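Local atomic coordinates of lactaldehyde dehydrogenase (Escherichia coli BL21, PDB entry 2OPX), a protein that oxidises L-lactaldehyde irreversibly to L-lactate with NAD+ and also acts well on glycolaldehyde and L-glyceraldehyde. Residues S276-S281 with I323-L328; F314-E319 with G362-P367. All blocks are in the same frame, centred on the assembly; numbering follows the deposited sequence.

Along the chain the two contacts interleave: 276-281, 314-319, 323-328 and 362-367 follow in turn, and the loop between helices 295-311 and 331-347 supplies one segment to each. Their centres lie about 8 Å apart. Backbone groups join them directly, with a probable hydrogen bond from Gly315 N to Met325 O of 3.0 Å and another pairing Leu328 with Tyr363. Each contact carries its own deoxycholate, against Ala324 in contact 1 and against Gly315 and Tyr364 in contact 2. Contact 1 is near the cofactor site, the Leu328 side chain being about 7 Å from that of the NAD+-binding Arg336, whereas contact 2 lies away from the annotated sites.

Contact 1: residues S276-S281 with I323-L328; sequences SRVINS and IAMGPL. With DXC ((3alpha,5beta,12alpha)-3,12-dihydroxycholan-24-oic acid), chain D.
Ser281 and Met325 bring the two backbones closest, with CA atoms 5.1 Å apart. Residues 276-278 form the last turn of helix 266-278; beyond it the chain turns sharply through Asn280 and Ser281, both in the left-handed helical region, and the Ser281 N returns a weak hydrogen bond to Val278 O. The partner, 323-328, has no regular secondary structure and passes beside this turn. A direct hydrogen bond ties the two together, from Ser281 OG to Gly326 O at 2.8 Å. The hydroxyl approaches well above the carbonyl plane, 53° out of it, rather than along a lone pair. A chi1 of -58° sets OG anti to the carbonyl carbon, and there the hydroxyl also lies against Met325 CB. A water adds a second bridge, accepting from Asn280 N at 2.8 Å and donating to Ala324 O at 2.7 Å. This helix end belongs to the aldehyde dehydrogenase fold and leads, four residues past Ser281, to Cys285, the inferred active-site residue, so the contact lies just upstream of the catalytic segment. Apolar side chains flank the polar bonds. Val278 sends CG2, anti to its own N, across the Met325 chain, meeting both CG and SD, with SD also close to Ser281 CA. Three residues after Met325, Leu328 lays CD2 against Ser281 CB at 4.0 Å and packs outward on Leu334 and Val337 of helix 331-347. Ala324 instead presents its methyl to the deoxycholate, with CB 3.4 Å from C24, and another bound deoxycholate touches Ile279.

Contact 2: residues F314-E319 with G362-P367; sequences FGNPAE and GYYYPP. With DXC ((3alpha,5beta,12alpha)-3,12-dihydroxycholan-24-oic acid), chain C.
Phe314 and Tyr364 lead an apolar contact between two irregular loops, one following helix 295-311 and the other entering strand 368-371; the touching parts run nearly antiparallel, 160° apart. Phe314 points at the 362-367 segment, and chi1 of 58° sets its ring between the backbone N and carbonyl carbon, from where CD2 and CE2 reach Tyr364. CD2 meets Tyr364 CD1 at 3.7 Å; that tyrosine atom comes in at the edge of the phenylalanine ring. The prolines approach obliquely, with CE1 3.9 Å from Pro366 CB and CD1 against Pro367 CD. Tyr364 reaches along the Gly315-Asn316 backbone, carrying its CE1 edge to Gly315 O and its hydroxyl beside Asn316 CA and CB. One ring face of Tyr364 receives the deoxycholate, whose C5 sits 3.6 Å above the plane toward the rim, while Gly315 CA lies 3.4 Å from C6 of the steroid. Replacing Tyr364 by an alanine would probably strip that steroid face of its aromatic platform and leave Phe314 CD2 without the ring it meets. The Asn316 carboxamide turns to its own loop, where OD1 accepts from Ala318 N at 2.8 Å in an Asx turn, which redirects the chain toward Arg320. Arg320 NH1 is hydrogen-bonded to the same deoxycholate, and together with Lys361 these residues form a detergent pocket in which the Tyr364 face, the Gly315 backbone and the Phe314 ring line the steroid nucleus.

Contact 1: residues S276-S281 with I323-L328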
# COMPACT_ATOMS: atom_id res chain seq x y z
N SER A 276 -29.41 15.91 -3.22
CA SER A 276 -28.97 15.08 -2.11
C SER A 276 -30.03 14.86 -1.04
O SER A 276 -29.93 13.93 -0.25
CB SER A 276 -27.74 15.70 -1.45
OG SER A 276 -26.66 15.80 -2.36
N ARG A 277 -31.04 15.73 -1.01
CA ARG A 277 -32.08 15.60 -0.01
C ARG A 277 -33.36 14.97 -0.51
O ARG A 277 -34.01 14.19 0.19
CB ARG A 277 -32.44 16.97 0.59
CG ARG A 277 -33.51 16.90 1.68
CD ARG A 277 -33.30 15.61 2.47
NE ARG A 277 -33.94 15.56 3.77
CZ ARG A 277 -33.89 14.48 4.55
NH1 ARG A 277 -33.24 13.40 4.13
NH2 ARG A 277 -34.47 14.49 5.73
N VAL A 278 -33.73 15.31 -1.73
CA VAL A 278 -34.96 14.81 -2.30
C VAL A 278 -34.85 13.42 -2.91
O VAL A 278 -35.85 12.74 -3.11
CB VAL A 278 -35.48 15.82 -3.35
CG1 VAL A 278 -34.75 15.64 -4.66
CG2 VAL A 278 -36.96 15.67 -3.51
N ILE A 279 -33.62 12.99 -3.20
CA ILE A 279 -33.42 11.67 -3.80
C ILE A 279 -34.06 10.57 -2.95
O ILE A 279 -33.94 10.56 -1.72
CB ILE A 279 -31.91 11.37 -4.01
CG1 ILE A 279 -31.74 10.03 -4.73
CG2 ILE A 279 -31.18 11.38 -2.67
CD1 ILE A 279 -30.32 9.76 -5.17
N ASN A 280 -34.74 9.65 -3.62
CA ASN A 280 -35.41 8.55 -2.95
C ASN A 280 -36.30 9.08 -1.83
O ASN A 280 -36.47 8.44 -0.79
CB ASN A 280 -34.40 7.56 -2.38
CG ASN A 280 -34.98 6.17 -2.20
OD1 ASN A 280 -34.65 5.46 -1.24
ND2 ASN A 280 -35.85 5.77 -3.13
N SER A 281 -36.85 10.27 -2.05
CA SER A 281 -37.73 10.91 -1.08
C SER A 281 -37.03 11.17 0.25
O SER A 281 -37.67 11.15 1.31
CB SER A 281 -38.98 10.05 -0.87
OG SER A 281 -39.66 9.84 -2.10
N ILE A 323 -41.63 12.84 -12.19
CA ILE A 323 -41.56 13.18 -10.78
C ILE A 323 -40.17 12.93 -10.23
O ILE A 323 -39.40 12.14 -10.78
CB ILE A 323 -42.57 12.38 -9.94
CG1 ILE A 323 -42.40 10.89 -10.22
CG2 ILE A 323 -43.98 12.81 -10.27
CD1 ILE A 323 -43.26 10.00 -9.35
N ALA A 324 -39.84 13.60 -9.13
CA ALA A 324 -38.53 13.46 -8.50
C ALA A 324 -38.61 12.52 -7.30
O ALA A 324 -37.61 11.94 -6.90
CB ALA A 324 -38.02 14.83 -8.05
N MET A 325 -39.81 12.38 -6.74
CA MET A 325 -40.00 11.52 -5.58
C MET A 325 -41.18 10.58 -5.72
O MET A 325 -42.15 10.87 -6.43
CB MET A 325 -40.24 12.34 -4.31
CG MET A 325 -39.23 13.40 -4.01
SD MET A 325 -39.46 13.96 -2.33
CE MET A 325 -41.21 14.39 -2.30
N GLY A 326 -41.09 9.47 -5.00
CA GLY A 326 -42.17 8.51 -4.98
C GLY A 326 -42.70 8.59 -3.57
O GLY A 326 -42.39 9.55 -2.85
N PRO A 327 -43.49 7.62 -3.12
CA PRO A 327 -44.00 7.68 -1.75
C PRO A 327 -42.93 7.19 -0.77
O PRO A 327 -41.88 6.70 -1.19
CB PRO A 327 -45.19 6.74 -1.79
CG PRO A 327 -44.69 5.66 -2.72
CD PRO A 327 -44.07 6.48 -3.85
N LEU A 328 -43.18 7.35 0.52
CA LEU A 328 -42.25 6.85 1.52
C LEU A 328 -42.49 5.35 1.55
O LEU A 328 -43.53 4.87 1.08
CB LEU A 328 -42.54 7.47 2.89
CG LEU A 328 -42.26 8.97 3.02
CD1 LEU A 328 -42.50 9.41 4.46
CD2 LEU A 328 -40.83 9.26 2.62
C1 DXC D . -28.36 10.66 -12.14
C2 DXC D . -28.63 11.89 -11.24
C3 DXC D . -29.63 11.53 -10.10
C4 DXC D . -30.98 10.93 -10.65
C5 DXC D . -30.68 9.76 -11.63
C6 DXC D . -29.67 10.12 -12.74
C7 DXC D . -29.89 12.75 -9.17
C8 DXC D . -30.84 13.81 -9.77
C9 DXC D . -32.18 13.22 -10.26
C10 DXC D . -31.92 12.05 -11.29
C11 DXC D . -33.13 14.30 -10.91
C12 DXC D . -34.50 13.72 -11.42
C13 DXC D . -34.18 12.57 -12.44
C14 DXC D . -33.26 11.48 -11.83
C15 DXC D . -33.52 15.56 -10.12
C16 DXC D . -34.74 16.10 -10.88
C17 DXC D . -35.10 15.08 -12.00
C18 DXC D . -31.66 10.19 -9.48
C19 DXC D . -36.60 15.23 -12.55
O1 DXC D . -33.50 13.09 -13.60
O2 DXC D . -27.45 11.01 -13.19
C20 DXC D . -35.29 13.11 -10.20
C21 DXC D . -36.94 14.21 -13.67
C22 DXC D . -38.36 14.34 -14.28
C23 DXC D . -38.54 15.57 -15.17
O3 DXC D . -38.13 15.54 -16.36
O4 DXC D . -39.12 16.59 -14.69
C24 DXC D . -37.66 15.23 -11.42
O HOH W 1 -35.81 10.13 -6.17

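Contact 2: residues F314-E319 with G362-P367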
# COMPACT_ATOMS: atom_id res chain seq x y z
N PHE A 314 -43.86 14.92 -6.80
CA PHE A 314 -43.88 13.56 -6.31
C PHE A 314 -45.14 12.84 -6.74
O PHE A 314 -46.21 13.43 -6.79
CB PHE A 314 -43.79 13.53 -4.78
CG PHE A 314 -44.89 14.28 -4.10
CD1 PHE A 314 -44.79 15.65 -3.87
CD2 PHE A 314 -46.03 13.62 -3.66
CE1 PHE A 314 -45.80 16.35 -3.23
CE2 PHE A 314 -47.05 14.31 -3.02
CZ PHE A 314 -46.94 15.67 -2.80
N GLY A 315 -45.01 11.55 -7.04
CA GLY A 315 -46.16 10.77 -7.46
C GLY A 315 -45.93 9.27 -7.45
O GLY A 315 -44.99 8.77 -6.85
N ASN A 316 -46.83 8.54 -8.11
CA ASN A 316 -46.72 7.09 -8.21
C ASN A 316 -45.70 6.83 -9.31
O ASN A 316 -45.99 7.03 -10.49
CB ASN A 316 -48.07 6.49 -8.60
CG ASN A 316 -47.99 4.99 -8.79
OD1 ASN A 316 -46.96 4.47 -9.22
ND2 ASN A 316 -49.08 4.30 -8.50
N PRO A 317 -44.50 6.35 -8.94
CA PRO A 317 -43.42 6.07 -9.89
C PRO A 317 -43.77 5.18 -11.08
O PRO A 317 -43.17 5.30 -12.14
CB PRO A 317 -42.34 5.46 -8.99
CG PRO A 317 -43.13 4.77 -7.95
CD PRO A 317 -44.19 5.79 -7.61
N ALA A 318 -44.74 4.29 -10.91
CA ALA A 318 -45.13 3.40 -11.99
C ALA A 318 -45.97 4.13 -13.04
O ALA A 318 -46.06 3.69 -14.19
CB ALA A 318 -45.91 2.21 -11.45
N GLU A 319 -46.58 5.24 -12.65
CA GLU A 319 -47.44 5.99 -13.55
C GLU A 319 -46.89 7.33 -14.04
O GLU A 319 -47.54 8.00 -14.83
CB GLU A 319 -48.80 6.20 -12.90
CG GLU A 319 -49.73 5.02 -13.09
CD GLU A 319 -50.77 4.93 -12.00
OE1 GLU A 319 -51.34 5.98 -11.64
OE2 GLU A 319 -51.01 3.81 -11.51
N GLY A 362 -51.55 5.42 -0.46
CA GLY A 362 -50.13 5.63 -0.62
C GLY A 362 -49.56 6.39 0.56
O GLY A 362 -50.30 6.86 1.42
N TYR A 363 -48.23 6.53 0.59
CA TYR A 363 -47.59 7.23 1.69
C TYR A 363 -46.71 8.33 1.14
O TYR A 363 -45.49 8.19 1.06
CB TYR A 363 -46.77 6.26 2.53
CG TYR A 363 -47.55 5.01 2.84
CD1 TYR A 363 -47.24 3.81 2.22
CD2 TYR A 363 -48.65 5.06 3.69
CE1 TYR A 363 -48.01 2.67 2.43
CE2 TYR A 363 -49.43 3.94 3.91
CZ TYR A 363 -49.11 2.74 3.28
OH TYR A 363 -49.88 1.62 3.49
N TYR A 364 -47.35 9.42 0.75
CA TYR A 364 -46.65 10.55 0.18
C TYR A 364 -46.44 11.66 1.18
O TYR A 364 -47.28 11.91 2.04
CB TYR A 364 -47.44 11.10 -1.00
CG TYR A 364 -47.53 10.14 -2.15
CD1 TYR A 364 -46.47 10.01 -3.05
CD2 TYR A 364 -48.65 9.34 -2.33
CE1 TYR A 364 -46.52 9.10 -4.11
CE2 TYR A 364 -48.72 8.43 -3.39
CZ TYR A 364 -47.65 8.31 -4.27
OH TYR A 364 -47.72 7.43 -5.32
N TYR A 365 -45.28 12.30 1.08
CA TYR A 365 -44.97 13.42 1.94
C TYR A 365 -44.34 14.46 1.04
O TYR A 365 -43.41 14.18 0.29
CB TYR A 365 -44.01 13.04 3.06
CG TYR A 365 -44.12 14.00 4.21
CD1 TYR A 365 -43.32 15.14 4.28
CD2 TYR A 365 -45.08 13.81 5.20
CE1 TYR A 365 -43.47 16.06 5.32
CE2 TYR A 365 -45.24 14.72 6.24
CZ TYR A 365 -44.44 15.84 6.29
OH TYR A 365 -44.60 16.73 7.32
N PRO A 366 -44.85 15.68 1.10
CA PRO A 366 -44.31 16.74 0.26
C PRO A 366 -42.96 17.25 0.71
O PRO A 366 -42.61 17.15 1.89
CB PRO A 366 -45.38 17.82 0.35
CG PRO A 366 -45.80 17.69 1.81
CD PRO A 366 -45.91 16.19 1.99
N PRO A 367 -42.17 17.79 -0.22
CA PRO A 367 -40.86 18.33 0.13
C PRO A 367 -41.15 19.35 1.22
O PRO A 367 -42.10 20.12 1.11
CB PRO A 367 -40.40 18.99 -1.17
CG PRO A 367 -41.00 18.11 -2.21
CD PRO A 367 -42.39 17.84 -1.68
C1 DXC C . -49.31 12.06 -8.23
C2 DXC C . -50.34 13.15 -7.84
C3 DXC C . -50.31 13.41 -6.30
C4 DXC C . -50.53 12.08 -5.46
C5 DXC C . -49.55 10.99 -5.93
C6 DXC C . -49.58 10.74 -7.46
C7 DXC C . -51.33 14.51 -5.91
C8 DXC C . -52.79 14.02 -5.93
C9 DXC C . -53.02 12.75 -5.07
C10 DXC C . -52.04 11.61 -5.51
C11 DXC C . -54.48 12.23 -5.12
C12 DXC C . -54.75 10.95 -4.25
C13 DXC C . -53.77 9.84 -4.73
C14 DXC C . -52.29 10.31 -4.68
C15 DXC C . -55.64 13.15 -4.77
C16 DXC C . -56.81 12.19 -4.86
C17 DXC C . -56.31 10.74 -4.58
C18 DXC C . -50.07 12.37 -4.02
C19 DXC C . -57.32 9.99 -3.60
O1 DXC C . -54.05 9.46 -6.09
O2 DXC C . -49.36 11.82 -9.65
C20 DXC C . -54.40 11.28 -2.74
C21 DXC C . -56.94 8.52 -3.29
C22 DXC C . -58.03 7.71 -2.52
C23 DXC C . -59.50 8.05 -2.90
O3 DXC C . -60.02 7.48 -3.90
O4 DXC C . -60.14 8.90 -2.21
C24 DXC C . -57.53 10.76 -2.28